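Local coordinates for mucus binding protein (Lactobacillus reuteri, PDB 3I57), which probably helps the bacterium adhere to mucus as a repeat of a cell-wall-anchored surface protein, and also binds immunoglobulins, at residues A[39-43]-A[44-48]. Residues are numbered along the deposited sequence; the frame is centred on the assembly and turned at random.
Sequences KKFEG and DGYEL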
loop_
_atom_site.group_PDB
_atom_site.type_symbol
_atom_site.label_atom_id
_atom_site.label_comp_id
_atom_site.label_asym_id
_atom_site.label_seq_id
_atom_site.Cartn_x
_atom_site.Cartn_y
_atom_site.Cartn_z
ATOM N N LYS A 39 -23.662 8.099 6.736
ATOM C CA LYS A 39 -22.901 9.240 6.207
ATOM C C LYS A 39 -21.584 9.500 6.955
ATOM O O LYS A 39 -20.528 9.733 6.324
ATOM C CB LYS A 39 -23.775 10.490 6.225
ATOM C CG LYS A 39 -23.132 11.728 5.638
ATOM C CD LYS A 39 -24.211 12.833 5.576
ATOM C CE LYS A 39 -23.627 14.234 5.406
ATOM N NZ LYS A 39 -23.346 14.588 3.996
ATOM N N LYS A 40 -21.642 9.469 8.280
ATOM C CA LYS A 40 -20.474 9.687 9.116
ATOM C C LYS A 40 -19.368 8.667 8.828
ATOM O O LYS A 40 -18.218 9.037 8.542
ATOM C CB LYS A 40 -20.862 9.692 10.594
ATOM C CG LYS A 40 -19.704 9.964 11.590
ATOM C CD LYS A 40 -18.891 8.698 11.867
ATOM C CE LYS A 40 -17.764 8.950 12.902
ATOM N NZ LYS A 40 -16.877 10.075 12.466
ATOM N N PHE A 41 -19.703 7.385 8.881
ATOM C CA PHE A 41 -18.677 6.380 8.626
ATOM C C PHE A 41 -18.160 6.387 7.176
ATOM O O PHE A 41 -16.960 6.200 6.939
ATOM C CB PHE A 41 -19.117 5.000 9.130
ATOM C CG PHE A 41 -19.201 4.948 10.633
ATOM C CD1 PHE A 41 -18.037 5.043 11.394
ATOM C CD2 PHE A 41 -20.412 4.887 11.280
ATOM C CE1 PHE A 41 -18.096 5.042 12.767
ATOM C CE2 PHE A 41 -20.478 4.911 12.672
ATOM C CZ PHE A 41 -19.328 4.967 13.408
ATOM N N GLU A 42 -19.038 6.671 6.209
ATOM C CA GLU A 42 -18.566 6.779 4.823
ATOM C C GLU A 42 -17.595 7.970 4.692
ATOM O O GLU A 42 -16.642 7.916 3.935
ATOM C CB GLU A 42 -19.744 6.754 3.825
ATOM C CG GLU A 42 -20.458 5.353 3.807
ATOM C CD GLU A 42 -21.381 5.109 2.592
ATOM O OE1 GLU A 42 -22.033 6.075 2.174
ATOM O OE2 GLU A 42 -21.474 3.949 2.061
ATOM N N GLY A 43 -17.781 8.989 5.522
ATOM C CA GLY A 43 -16.845 10.104 5.588
ATOM C C GLY A 43 -15.500 9.733 6.185
ATOM O O GLY A 43 -14.529 10.475 6.026
ATOM N N ASP A 44 -15.426 8.610 6.897
ATOM C CA ASP A 44 -14.163 8.123 7.432
ATOM C C ASP A 44 -13.595 7.008 6.541
ATOM O O ASP A 44 -12.721 6.283 6.961
ATOM C CB ASP A 44 -14.310 7.593 8.860
ATOM C CG ASP A 44 -14.722 8.687 9.863
ATOM O OD1 ASP A 44 -14.530 9.856 9.552
ATOM O OD2 ASP A 44 -15.210 8.359 10.952
ATOM N N GLY A 45 -14.114 6.855 5.336
ATOM C CA GLY A 45 -13.537 5.872 4.417
ATOM C C GLY A 45 -14.300 4.592 4.229
ATOM O O GLY A 45 -13.971 3.787 3.351
ATOM N N TYR A 46 -15.305 4.368 5.063
ATOM C CA TYR A 46 -16.071 3.129 4.968
ATOM C C TYR A 46 -17.015 3.137 3.792
ATOM O O TYR A 46 -17.308 4.181 3.216
ATOM C CB TYR A 46 -16.868 2.894 6.267
ATOM C CG TYR A 46 -15.974 2.515 7.410
ATOM C CD1 TYR A 46 -15.565 1.195 7.556
ATOM C CD2 TYR A 46 -15.495 3.468 8.310
ATOM C CE1 TYR A 46 -14.733 0.814 8.573
ATOM C CE2 TYR A 46 -14.649 3.085 9.357
ATOM C CZ TYR A 46 -14.296 1.743 9.473
ATOM O OH TYR A 46 -13.476 1.316 10.479
ATOM N N GLU A 47 -17.509 1.949 3.455
ATOM C CA GLU A 47 -18.525 1.784 2.430
ATOM C C GLU A 47 -19.562 0.884 3.048
ATOM O O GLU A 47 -19.218 -0.175 3.559
ATOM C CB GLU A 47 -17.899 1.072 1.231
ATOM C CG GLU A 47 -18.789 0.975 0.051
ATOM C CD GLU A 47 -17.968 0.810 -1.206
ATOM O OE1 GLU A 47 -18.486 1.204 -2.271
ATOM O OE2 GLU A 47 -16.804 0.322 -1.105
ATOM N N LEU A 48 -20.829 1.285 2.986
ATOM C CA LEU A 48 -21.902 0.435 3.487
ATOM C C LEU A 48 -21.927 -0.929 2.797
ATOM O O LEU A 48 -21.938 -1.011 1.552
ATOM C CB LEU A 48 -23.256 1.129 3.333
ATOM C CG LEU A 48 -24.480 0.342 3.838
ATOM C CD1 LEU A 48 -24.460 0.108 5.358
ATOM C CD2 LEU A 48 -25.760 1.032 3.433
HETATM O O HOH W 1 -16.942 11.246 9.157
#
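Glu42 and Leu48 meet where helix 35-43 hands over to strand 46-51, and the turn joining helix and strand is a worked example of the Schellman motif. Followed outward, the Glu42 side chain runs along the strand's backbone: CB lies 3.6 Å from Tyr46 O, CG packs on that same carbonyl oxygen, and with CG anti to the carbonyl carbon (chi1 -67°) and the chain extended beyond, OE2 arrives at Leu48. There the anti lone pair of Glu42 OE2 accepts the N-H of Leu48 N at 2.9 Å, in a nearly straight bond (173°), while Leu48 CB rests beside the same oxygen. The motif itself pairs Tyr46 N with Phe41 O at 3.1 Å and Gly45 N with Glu42 O, Gly45 supplying the positive phi. Phe41 O also accepts Asp44 N, from the opposite face of its carbonyl plane, and lies at the edge of the Tyr46 ring. Lys40 bends at chi2 so that CD sits over the Phe41 ring, and Lys40 NZ forms a salt bridge with Asp44 OD2 at 2.8 Å, meeting it on the syn side; a water joins Asp44 OD1 to Lys40 O. Replacing Asp44 with an alanine would probably leave the Lys40 ammonium without its mate and the water with one acceptor fewer. Elsewhere in the fold, the Phe41 ring meets those of Tyr8 and Phe73 on the beta-grasp sheet, and Tyr46 OH is hydrogen-bonded to Asp10 OD2. The chemistry thus divides the work: backbone bonds end the helix, whereas the two carboxylates, one on a strand amide and one on an ammonium, tie its last turn to what follows.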